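Transcriptional regulator, ROK family (Vibrio cholerae O1 biovar eltor, PDB 1Z05) probably binds DNA as a zinc-containing transcriptional regulator of the ROK family, a homolog of E. coli Mlc linked to carbohydrate metabolism. Local coordinates at residues I240-A248 with C286-Q294; I318-A326 with G364-S372. One frame throughout, in Å; residues are numbered along the deposited sequence. Where two conformers were deposited one is given.

Contact 1: residues I240-A248 with C286-Q294; sequences ISIHHGLGA and CLETVASSQ. With ZN (zinc ion), chain B; SO4 (sulfate ion), chain D; SO4 (sulfate ion), chain C.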
ATOM      1  N   ILE A 240       2.817   3.633  15.191  1.00 38.63           N
ATOM      2  CA  ILE A 240       4.236   3.438  15.454  1.00 39.67           C
ATOM      3  C   ILE A 240       4.440   2.597  16.704  1.00 39.46           C
ATOM      4  O   ILE A 240       4.081   3.001  17.822  1.00 39.65           O
ATOM      5  CB  ILE A 240       5.038   4.775  15.537  1.00 40.06           C
ATOM      6  CG1 ILE A 240       4.751   5.662  14.309  1.00 41.79           C
ATOM      7  CG2 ILE A 240       6.537   4.485  15.730  1.00 38.56           C
ATOM      8  CD1 ILE A 240       5.287   5.109  12.975  1.00 43.21           C
ATOM      9  N   SER A 241       4.998   1.410  16.488  1.00 39.56           N
ATOM     10  CA  SER A 241       5.276   0.469  17.554  1.00 40.54           C
ATOM     11  C   SER A 241       6.725   0.617  17.991  1.00 41.09           C
ATOM     12  O   SER A 241       7.644   0.419  17.201  1.00 40.91           O
ATOM     13  CB  SER A 241       4.980  -0.965  17.107  1.00 40.83           C
ATOM     14  OG  SER A 241       5.404  -1.910  18.080  1.00 40.26           O
ATOM     15  N   ILE A 242       6.902   0.978  19.259  1.00 41.46           N
ATOM     16  CA  ILE A 242       8.209   1.157  19.861  1.00 42.06           C
ATOM     17  C   ILE A 242       8.363   0.117  20.970  1.00 43.18           C
ATOM     18  O   ILE A 242       7.708   0.209  22.015  1.00 43.20           O
ATOM     19  CB  ILE A 242       8.368   2.596  20.439  1.00 43.29           C
ATOM     20  CG1 ILE A 242       7.985   3.635  19.384  1.00 42.71           C
ATOM     21  CG2 ILE A 242       9.794   2.827  20.971  1.00 41.65           C
ATOM     22  CD1 ILE A 242       7.312   4.890  19.951  1.00 47.04           C
ATOM     23  N   HIS A 243       9.215  -0.875  20.721  1.00 42.15           N
ATOM     24  CA  HIS A 243       9.467  -1.960  21.666  1.00 44.58           C
ATOM     25  C   HIS A 243      10.904  -2.460  21.453  1.00 45.23           C
ATOM     26  O   HIS A 243      11.842  -1.644  21.471  1.00 44.80           O
ATOM     27  CB  HIS A 243       8.418  -3.069  21.499  1.00 44.50           C
ATOM     28  CG  HIS A 243       8.344  -4.023  22.653  1.00 47.16           C
ATOM     29  ND1 HIS A 243       8.843  -3.729  23.905  1.00 50.35           N
ATOM     30  CD2 HIS A 243       7.800  -5.260  22.749  1.00 49.09           C
ATOM     31  CE1 HIS A 243       8.632  -4.753  24.715  1.00 50.18           C
ATOM     32  NE2 HIS A 243       7.995  -5.693  24.039  1.00 50.30           N
ATOM     33  N   HIS A 244      11.079  -3.770  21.255  1.00 44.15           N
ATOM     34  CA  HIS A 244      12.380  -4.343  20.888  1.00 46.35           C
ATOM     35  C   HIS A 244      12.869  -3.763  19.564  1.00 47.15           C
ATOM     36  O   HIS A 244      14.049  -3.437  19.408  1.00 48.26           O
ATOM     37  CB  HIS A 244      12.297  -5.865  20.770  1.00 47.22           C
ATOM     38  CG  HIS A 244      11.882  -6.551  22.034  1.00 50.47           C
ATOM     39  ND1 HIS A 244      12.761  -6.807  23.066  1.00 54.69           N
ATOM     40  CD2 HIS A 244      10.686  -7.049  22.427  1.00 51.94           C
ATOM     41  CE1 HIS A 244      12.121  -7.428  24.041  1.00 54.71           C
ATOM     42  NE2 HIS A 244      10.861  -7.587  23.677  1.00 54.37           N
ATOM     43  N   GLY A 245      11.944  -3.649  18.615  1.00 46.07           N
ATOM     44  CA  GLY A 245      12.198  -3.003  17.344  1.00 45.29           C
ATOM     45  C   GLY A 245      11.254  -1.840  17.122  1.00 44.60           C
ATOM     46  O   GLY A 245      10.432  -1.514  17.985  1.00 43.47           O
ATOM     47  N   LEU A 246      11.399  -1.199  15.965  1.00 42.72           N
ATOM     48  CA  LEU A 246      10.560  -0.079  15.598  1.00 42.91           C
ATOM     49  C   LEU A 246       9.892  -0.403  14.288  1.00 41.93           C
ATOM     50  O   LEU A 246      10.557  -0.760  13.314  1.00 41.84           O
ATOM     51  CB  LEU A 246      11.377   1.218  15.500  1.00 42.68           C
ATOM     52  CG  LEU A 246      12.184   1.383  16.793  1.00 46.55           C
ATOM     53  CD1 LEU A 246      13.690   1.189  16.556  1.00 47.24           C
ATOM     54  CD2 LEU A 246      11.884   2.688  17.438  1.00 47.33           C
ATOM     55  N   GLY A 247       8.571  -0.291  14.285  1.00 42.16           N
ATOM     56  CA  GLY A 247       7.770  -0.678  13.139  1.00 42.25           C
ATOM     57  C   GLY A 247       6.586   0.236  12.987  1.00 43.37           C
ATOM     58  O   GLY A 247       6.043   0.742  13.976  1.00 44.48           O
ATOM     59  N   ALA A 248       6.204   0.471  11.740  1.00 42.16           N
ATOM     60  CA  ALA A 248       5.003   1.216  11.449  1.00 42.45           C
ATOM     61  C   ALA A 248       3.988   0.247  10.850  1.00 42.18           C
ATOM     62  O   ALA A 248       4.312  -0.519   9.940  1.00 41.25           O
ATOM     63  CB  ALA A 248       5.297   2.337  10.483  1.00 41.05           C
ATOM     64  N   CYS A 286      21.680   2.909  12.058  1.00 36.16           N
ATOM     65  CA  CYS A 286      20.285   2.462  11.969  1.00 34.64           C
ATOM     66  C   CYS A 286      19.443   3.011  13.119  1.00 34.93           C
ATOM     67  O   CYS A 286      19.957   3.222  14.220  1.00 34.99           O
ATOM     68  CB  CYS A 286      20.229   0.925  11.960  1.00 33.96           C
ATOM     69  SG  CYS A 286      21.059   0.151  10.540  1.00 35.23           S
ATOM     70  N   LEU A 287      18.154   3.244  12.876  1.00 33.91           N
ATOM     71  CA  LEU A 287      17.255   3.700  13.933  1.00 34.13           C
ATOM     72  C   LEU A 287      17.295   2.808  15.186  1.00 35.22           C
ATOM     73  O   LEU A 287      17.266   3.304  16.309  1.00 34.64           O
ATOM     74  CB  LEU A 287      15.814   3.833  13.419  1.00 32.57           C
ATOM     75  CG  LEU A 287      14.745   4.339  14.387  1.00 34.38           C
ATOM     76  CD1 LEU A 287      15.001   5.810  14.815  1.00 35.12           C
ATOM     77  CD2 LEU A 287      13.347   4.209  13.777  1.00 34.59           C
ATOM     78  N   GLU A 288      17.360   1.494  15.015  1.00 37.08           N
ATOM     79  CA  GLU A 288      17.330   0.651  16.211  1.00 41.11           C
ATOM     80  C   GLU A 288      18.589   0.718  17.097  1.00 41.13           C
ATOM     81  O   GLU A 288      18.572   0.231  18.226  1.00 42.79           O
ATOM     82  CB  GLU A 288      16.874  -0.783  15.910  1.00 41.94           C
ATOM     83  CG  GLU A 288      17.836  -1.662  15.187  1.00 48.12           C
ATOM     84  CD  GLU A 288      17.333  -3.098  15.168  1.00 55.11           C
ATOM     85  OE1 GLU A 288      16.124  -3.321  14.896  1.00 57.01           O
ATOM     86  OE2 GLU A 288      18.141  -4.004  15.442  1.00 58.94           O
ATOM     87  N   THR A 289      19.653   1.355  16.601  1.00 40.93           N
ATOM     88  CA  THR A 289      20.863   1.582  17.402  1.00 40.88           C
ATOM     89  C   THR A 289      20.662   2.687  18.444  1.00 41.43           C
ATOM     90  O   THR A 289      21.476   2.833  19.362  1.00 42.10           O
ATOM     91  CB  THR A 289      22.107   1.939  16.542  1.00 40.34           C
ATOM     92  OG1 THR A 289      21.923   3.220  15.917  1.00 38.68           O
ATOM     93  CG2 THR A 289      22.364   0.875  15.485  1.00 40.28           C
ATOM     94  N   VAL A 290      19.594   3.472  18.293  1.00 40.20           N
ATOM     95  CA  VAL A 290      19.336   4.588  19.191  1.00 40.63           C
ATOM     96  C   VAL A 290      17.922   4.558  19.793  1.00 42.09           C
ATOM     97  O   VAL A 290      17.619   5.333  20.705  1.00 42.51           O
ATOM     98  CB  VAL A 290      19.562   5.977  18.488  1.00 40.27           C
ATOM     99  CG1 VAL A 290      20.994   6.144  18.017  1.00 40.48           C
ATOM    100  CG2 VAL A 290      18.588   6.179  17.317  1.00 40.53           C
ATOM    101  N   ALA A 291      17.055   3.686  19.284  1.00 40.96           N
ATOM    102  CA  ALA A 291      15.636   3.772  19.633  1.00 41.03           C
ATOM    103  C   ALA A 291      14.994   2.471  20.113  1.00 40.98           C
ATOM    104  O   ALA A 291      13.834   2.461  20.528  1.00 42.63           O
ATOM    105  CB  ALA A 291      14.843   4.381  18.482  1.00 40.14           C
ATOM    106  N   SER A 292      15.747   1.381  20.071  1.00 42.04           N
ATOM    107  CA  SER A 292      15.287   0.113  20.626  1.00 42.25           C
ATOM    108  C   SER A 292      15.277   0.246  22.148  1.00 42.91           C
ATOM    109  O   SER A 292      15.948   1.137  22.693  1.00 41.21           O
ATOM    110  CB  SER A 292      16.230  -1.012  20.212  1.00 42.70           C
ATOM    111  OG  SER A 292      17.488  -0.897  20.860  1.00 43.52           O
ATOM    112  N   SER A 293      14.521  -0.625  22.818  0.50 42.50           N
ATOM    113  CA  SER A 293      14.456  -0.641  24.284  0.50 42.68           C
ATOM    114  C   SER A 293      15.843  -0.790  24.902  0.50 42.45           C
ATOM    115  O   SER A 293      16.172  -0.110  25.874  0.50 42.57           O
ATOM    116  CB  SER A 293      13.529  -1.758  24.781  0.50 42.55           C
ATOM    117  OG  SER A 293      13.863  -3.005  24.195  0.50 43.10           O
ATOM    118  N   GLN A 294      16.648  -1.675  24.319  1.00 42.34           N
ATOM    119  CA  GLN A 294      18.026  -1.909  24.761  1.00 42.57           C
ATOM    120  C   GLN A 294      18.921  -0.676  24.587  1.00 42.00           C
ATOM    121  O   GLN A 294      19.713  -0.354  25.474  1.00 41.79           O
ATOM    122  CB  GLN A 294      18.623  -3.120  24.030  1.00 43.41           C
ATOM    123  CG  GLN A 294      20.044  -3.519  24.449  1.00 45.82           C
ATOM    124  CD  GLN A 294      20.101  -4.192  25.814  1.00 51.02           C
ATOM    125  OE1 GLN A 294      20.026  -3.534  26.855  1.00 53.60           O
ATOM    126  NE2 GLN A 294      20.258  -5.510  25.812  1.00 55.31           N
TER
HETATM  127 ZN    ZN B 406      20.652  -2.044  10.934  1.00 33.30          ZN
HETATM  128  S   SO4 D 408       8.777  -5.878  18.723  1.00 63.40           S
HETATM  129  O1  SO4 D 408       7.338  -5.674  18.584  1.00 64.30           O
HETATM  130  O2  SO4 D 408       9.465  -4.603  18.572  1.00 60.92           O
HETATM  131  O3  SO4 D 408       9.054  -6.417  20.050  1.00 66.95           O
HETATM  132  O4  SO4 D 408       9.252  -6.827  17.722  1.00 62.70           O
HETATM  133  S   SO4 C 407       7.089  -9.901  24.047  1.00 38.82           S
HETATM  134  O1  SO4 C 407       5.889  -9.439  24.736  1.00 37.36           O
HETATM  135  O2  SO4 C 407       7.725  -8.807  23.330  1.00 37.79           O
HETATM  136  O3  SO4 C 407       7.989 -10.423  25.075  1.00 42.30           O
HETATM  137  O4  SO4 C 407       6.741 -10.943  23.087  1.00 39.54           O
HETATM  138  O   HOH W   1      12.109   0.878  22.283  1.00 49.12           O
HETATM  139  O   HOH W   2      15.688  -3.854  22.328  1.00 46.70           O
HETATM  140  O   HOH W   3      14.791  -5.377  24.373  0.50 53.68           O
HETATM  141  O   HOH W   4      13.423  -2.566  14.354  1.00 37.33           O

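Contact 2: residues I318-A326 with G364-S372; sequences ISIEDICAA and GGVINQAKS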
ATOM      1  N   ILE A 318      17.990  -0.990  35.626  1.00 50.68           N
ATOM      2  CA  ILE A 318      17.117   0.040  35.047  1.00 48.53           C
ATOM      3  C   ILE A 318      16.237  -0.504  33.918  1.00 47.76           C
ATOM      4  O   ILE A 318      16.741  -1.044  32.935  1.00 47.16           O
ATOM      5  CB  ILE A 318      17.940   1.232  34.469  1.00 48.64           C
ATOM      6  CG1 ILE A 318      19.057   1.679  35.427  1.00 48.91           C
ATOM      7  CG2 ILE A 318      17.015   2.377  34.027  1.00 46.13           C
ATOM      8  CD1 ILE A 318      18.654   2.672  36.488  1.00 51.41           C
ATOM      9  N   SER A 319      14.925  -0.351  34.069  1.00 46.96           N
ATOM     10  CA  SER A 319      13.977  -0.696  33.016  1.00 46.95           C
ATOM     11  C   SER A 319      13.508   0.554  32.275  1.00 47.11           C
ATOM     12  O   SER A 319      13.792   1.681  32.697  1.00 46.32           O
ATOM     13  CB  SER A 319      12.774  -1.440  33.604  1.00 47.62           C
ATOM     14  OG  SER A 319      11.948  -0.571  34.362  1.00 45.75           O
ATOM     15  N   ILE A 320      12.792   0.346  31.172  1.00 47.06           N
ATOM     16  CA  ILE A 320      12.173   1.439  30.429  1.00 47.30           C
ATOM     17  C   ILE A 320      11.095   2.109  31.281  1.00 47.45           C
ATOM     18  O   ILE A 320      10.970   3.341  31.283  1.00 47.11           O
ATOM     19  CB  ILE A 320      11.593   0.958  29.068  1.00 48.10           C
ATOM     20  CG1 ILE A 320      12.708   0.401  28.167  1.00 47.91           C
ATOM     21  CG2 ILE A 320      10.831   2.099  28.351  1.00 45.82           C
ATOM     22  CD1 ILE A 320      13.667   1.467  27.609  1.00 50.58           C
ATOM     23  N   GLU A 321      10.337   1.296  32.015  1.00 46.95           N
ATOM     24  CA  GLU A 321       9.355   1.800  32.980  1.00 47.12           C
ATOM     25  C   GLU A 321       9.990   2.746  34.000  1.00 46.02           C
ATOM     26  O   GLU A 321       9.424   3.793  34.300  1.00 46.21           O
ATOM     27  CB  GLU A 321       8.649   0.646  33.706  1.00 47.52           C
ATOM     28  CG  GLU A 321       7.615  -0.112  32.869  1.00 51.94           C
ATOM     29  CD  GLU A 321       8.224  -1.165  31.942  1.00 56.50           C
ATOM     30  OE1 GLU A 321       9.467  -1.301  31.900  1.00 59.08           O
ATOM     31  OE2 GLU A 321       7.450  -1.864  31.252  1.00 58.25           O
ATOM     32  N   ASP A 322      11.158   2.368  34.527  1.00 45.09           N
ATOM     33  CA  ASP A 322      11.909   3.203  35.478  1.00 44.19           C
ATOM     34  C   ASP A 322      12.332   4.536  34.860  1.00 43.04           C
ATOM     35  O   ASP A 322      12.227   5.581  35.503  1.00 41.94           O
ATOM     36  CB  ASP A 322      13.162   2.485  35.981  1.00 43.90           C
ATOM     37  CG  ASP A 322      12.855   1.193  36.713  1.00 47.43           C
ATOM     38  OD1 ASP A 322      11.667   0.891  36.965  1.00 51.43           O
ATOM     39  OD2 ASP A 322      13.819   0.472  37.033  1.00 47.89           O
ATOM     40  N   ILE A 323      12.826   4.485  33.623  1.00 42.46           N
ATOM     41  CA  ILE A 323      13.243   5.688  32.897  1.00 42.19           C
ATOM     42  C   ILE A 323      12.051   6.621  32.668  1.00 42.88           C
ATOM     43  O   ILE A 323      12.156   7.838  32.875  1.00 43.33           O
ATOM     44  CB  ILE A 323      13.944   5.343  31.547  1.00 42.23           C
ATOM     45  CG1 ILE A 323      15.186   4.482  31.796  1.00 41.98           C
ATOM     46  CG2 ILE A 323      14.350   6.619  30.801  1.00 39.15           C
ATOM     47  CD1 ILE A 323      15.658   3.676  30.587  1.00 41.63           C
ATOM     48  N   CYS A 324      10.924   6.045  32.246  1.00 42.91           N
ATOM     49  CA  CYS A 324       9.701   6.806  31.990  1.00 43.67           C
ATOM     50  C   CYS A 324       9.127   7.439  33.241  1.00 43.23           C
ATOM     51  O   CYS A 324       8.613   8.554  33.187  1.00 44.67           O
ATOM     52  CB  CYS A 324       8.647   5.928  31.318  1.00 43.97           C
ATOM     53  SG  CYS A 324       9.013   5.591  29.611  1.00 49.08           S
ATOM     54  N   ALA A 325       9.219   6.726  34.364  1.00 42.75           N
ATOM     55  CA  ALA A 325       8.747   7.221  35.650  1.00 41.47           C
ATOM     56  C   ALA A 325       9.651   8.324  36.187  1.00 41.24           C
ATOM     57  O   ALA A 325       9.179   9.251  36.846  1.00 41.07           O
ATOM     58  CB  ALA A 325       8.636   6.080  36.660  1.00 41.69           C
ATOM     59  N   ALA A 326      10.948   8.215  35.914  1.00 40.51           N
ATOM     60  CA  ALA A 326      11.905   9.246  36.309  1.00 40.53           C
ATOM     61  C   ALA A 326      11.691  10.522  35.493  1.00 40.28           C
ATOM     62  O   ALA A 326      11.667  11.624  36.050  1.00 40.77           O
ATOM     63  CB  ALA A 326      13.336   8.740  36.171  1.00 38.93           C
ATOM     64  N   GLY A 364       2.409   3.520  20.078  1.00 36.61           N
ATOM     65  CA  GLY A 364       2.183   2.405  20.980  1.00 38.87           C
ATOM     66  C   GLY A 364       3.466   1.916  21.623  1.00 40.59           C
ATOM     67  O   GLY A 364       4.514   1.838  20.967  1.00 42.08           O
ATOM     68  N   GLY A 365       3.375   1.563  22.899  1.00 39.69           N
ATOM     69  CA  GLY A 365       4.517   1.024  23.635  1.00 40.90           C
ATOM     70  C   GLY A 365       4.574   1.578  25.042  1.00 40.41           C
ATOM     71  O   GLY A 365       3.870   2.541  25.361  1.00 39.67           O
ATOM     72  N   VAL A 366       5.415   0.974  25.882  1.00 40.76           N
ATOM     73  CA  VAL A 366       5.548   1.388  27.280  1.00 41.01           C
ATOM     74  C   VAL A 366       6.002   2.850  27.395  1.00 41.06           C
ATOM     75  O   VAL A 366       5.691   3.536  28.372  1.00 39.54           O
ATOM     76  CB  VAL A 366       6.469   0.433  28.114  1.00 42.05           C
ATOM     77  CG1 VAL A 366       5.919  -0.991  28.110  1.00 42.33           C
ATOM     78  CG2 VAL A 366       7.893   0.442  27.600  1.00 44.54           C
ATOM     79  N   ILE A 367       6.706   3.318  26.365  1.00 41.06           N
ATOM     80  CA  ILE A 367       7.174   4.705  26.274  1.00 41.56           C
ATOM     81  C   ILE A 367       6.051   5.754  26.386  1.00 40.82           C
ATOM     82  O   ILE A 367       6.315   6.938  26.640  1.00 41.60           O
ATOM     83  CB  ILE A 367       7.994   4.920  24.969  1.00 42.60           C
ATOM     84  CG1 ILE A 367       9.071   5.980  25.179  1.00 45.80           C
ATOM     85  CG2 ILE A 367       7.071   5.220  23.765  1.00 42.29           C
ATOM     86  CD1 ILE A 367      10.233   5.497  26.032  1.00 51.03           C
ATOM     87  N   ASN A 368       4.804   5.325  26.206  1.00 39.42           N
ATOM     88  CA  ASN A 368       3.658   6.213  26.404  1.00 38.78           C
ATOM     89  C   ASN A 368       3.480   6.677  27.861  1.00 39.15           C
ATOM     90  O   ASN A 368       2.718   7.613  28.133  1.00 38.09           O
ATOM     91  CB  ASN A 368       2.371   5.592  25.861  1.00 38.40           C
ATOM     92  CG  ASN A 368       2.235   5.755  24.365  1.00 41.51           C
ATOM     93  OD1 ASN A 368       2.518   6.822  23.815  1.00 41.00           O
ATOM     94  ND2 ASN A 368       1.791   4.697  23.690  1.00 37.58           N
ATOM     95  N   GLN A 369       4.190   6.028  28.781  0.50 38.93           N
ATOM     96  CA  GLN A 369       4.202   6.435  30.189  0.50 39.50           C
ATOM     97  C   GLN A 369       4.977   7.739  30.396  0.50 39.18           C
ATOM     98  O   GLN A 369       4.886   8.366  31.452  0.50 39.28           O
ATOM     99  CB  GLN A 369       4.750   5.305  31.069  0.50 39.12           C
ATOM    100  CG  GLN A 369       3.804   4.105  31.153  0.50 39.15           C
ATOM    101  CD  GLN A 369       4.459   2.843  31.696  0.50 40.44           C
ATOM    102  OE1 GLN A 369       5.571   2.876  32.222  0.50 40.36           O
ATOM    103  NE2 GLN A 369       3.760   1.715  31.567  0.50 41.42           N
ATOM    104  N   ALA A 370       5.728   8.143  29.375  1.00 39.01           N
ATOM    105  CA  ALA A 370       6.403   9.438  29.363  1.00 38.79           C
ATOM    106  C   ALA A 370       5.939  10.305  28.186  1.00 39.12           C
ATOM    107  O   ALA A 370       6.690  11.161  27.707  1.00 39.36           O
ATOM    108  CB  ALA A 370       7.918   9.240  29.322  1.00 38.84           C
ATOM    109  N   LYS A 371       4.699  10.103  27.737  1.00 38.63           N
ATOM    110  CA  LYS A 371       4.199  10.791  26.537  1.00 39.68           C
ATOM    111  C   LYS A 371       4.205  12.318  26.625  1.00 39.36           C
ATOM    112  O   LYS A 371       4.389  12.987  25.611  1.00 40.56           O
ATOM    113  CB  LYS A 371       2.825  10.265  26.094  1.00 40.12           C
ATOM    114  CG  LYS A 371       1.633  10.641  26.960  1.00 40.86           C
ATOM    115  CD  LYS A 371       0.417   9.834  26.526  1.00 40.92           C
ATOM    116  CE  LYS A 371      -0.886  10.511  26.865  1.00 45.00           C
ATOM    117  NZ  LYS A 371      -2.029   9.756  26.256  1.00 45.53           N
ATOM    118  N   SER A 372       4.019  12.866  27.830  1.00 38.59           N
ATOM    119  CA  SER A 372       4.069  14.315  28.038  1.00 37.75           C
ATOM    120  C   SER A 372       5.426  14.894  27.652  1.00 36.41           C
ATOM    121  O   SER A 372       5.517  16.060  27.253  1.00 35.46           O
ATOM    122  CB  SER A 372       3.739  14.671  29.490  1.00 37.83           C
ATOM    123  OG  SER A 372       4.828  14.343  30.342  1.00 40.31           O
TER

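Contact 1: residues I240-A248 with C286-Q294
At the turn of a beta hairpin, H243 and H244 come up against the start of a helix at S292 and S293. Strands 240-242 and 246-248 pair antiparallel through S241 and G247, and H243 N closes the turn on G245 O. The two segments come nearest where the CA atoms of H244 and S292 lie 5.3 Å apart. Here S293 N donates to H243 O (3.2 Å), a bent bond, 141° at the hydrogen. Water 1 donates a hydrogen bond to H243 O and another to A291 O, a second link between the segments. S292 is the N-cap of the helix: its OG caps A295 N and donates to E288 O, while its CB rests on H244 O. One residue past G245, L246 makes the main apolar contact with its two methyls. CD2 packs on A291 CB at 3.6 Å; CD1 lies over E288 CA at 3.7 Å and against L287. A chi1 of -52° sets L246 CG anti to the carbonyl carbon, and chi2 of 110° turns CD1 to E288 and CD2 to A291; L345 of helix 332-356 adds to the packing. Water 4 joins L246 N to E288 OE1. G245 N gives a straight 2.7 Å bond to O2 of one sulfate, and the histidine NE2 atoms make weak bonds to a second, both probably from the crystallisation liquor. C286 SG binds zinc with H269, C279 and C281; the next two residues, L287 and E288, pack on L246, joining the zinc-site loop to a beta hairpin of a fold consistent with the ASKHA superfamily.

Contact 2: residues I318-A326 with G364-S372
A capped helix packs here against the turn that follows a core beta strand of the ROK domain, a fold consistent with the ASKHA superfamily. Helix 320-328 opens with a capping box: S319 OG accepts from D322 N at 3.0 Å, and D322 OD2 takes a weak bond from S319 N. On the other segment, strand 360-364 ends at G364, and G365 has a positive phi (140°) that suits glycine, leading into the 3-10 turn 366-369 and then helix 371-385. The CA atoms of C324 and A370 approach to 5.0 Å, whereas those of E321 and V366 stay 6.9 Å apart. I320, E321 and C324, spaced i, i+1 and i+4 and so on one side of the helix, carry its half of the interface. I320 meets V366 branch to branch, the two side chains crossing at about a right angle, with I320 CG2 on V366 CG2 at a tight 3.5 Å. I320 CG2 is anti to the backbone N, which places this branch at the interface. Behind this pair, I367 reaches in with CD1, and I338 and L341 of helix 332-356 also pack on I367. Helix 293-305 covers I320 through I296 and R297. At the exposed margin E321 bends at chi2 (81°), which brings OE2 to 3.6 Å from V366 CG1. Q369, in the conformer described, runs extended beyond CG and lays OE1 near E321 CG, an approach of oxygen to aliphatic carbon; its CB also packs on C324 CB. Toward A370, C324 turns its thiol to the apolar seam, where SG lies 3.8 Å from I367 CD1 and equally 3.8 Å from A370 CB.

Contacts 1 and 2 lie with centres about 14 Å apart, on the same side of the chain's centre, and follow one another along the sequence. Their shared element is the five-stranded mixed sheet that holds strands 237-242 and 360-364, paired in parallel through I240 O to G364 N (2.9 Å) and G364 O to I242 N (3.1 Å), both probable hydrogen bonds. I242 CD1 then packs on I367 CG2 at 3.8 Å. Across the helices, S293 O of contact 1 approaches I320 CD1 of contact 2 at 3.4 Å. The zinc site touches contact 1 through C286, whereas contact 2 lies away from it.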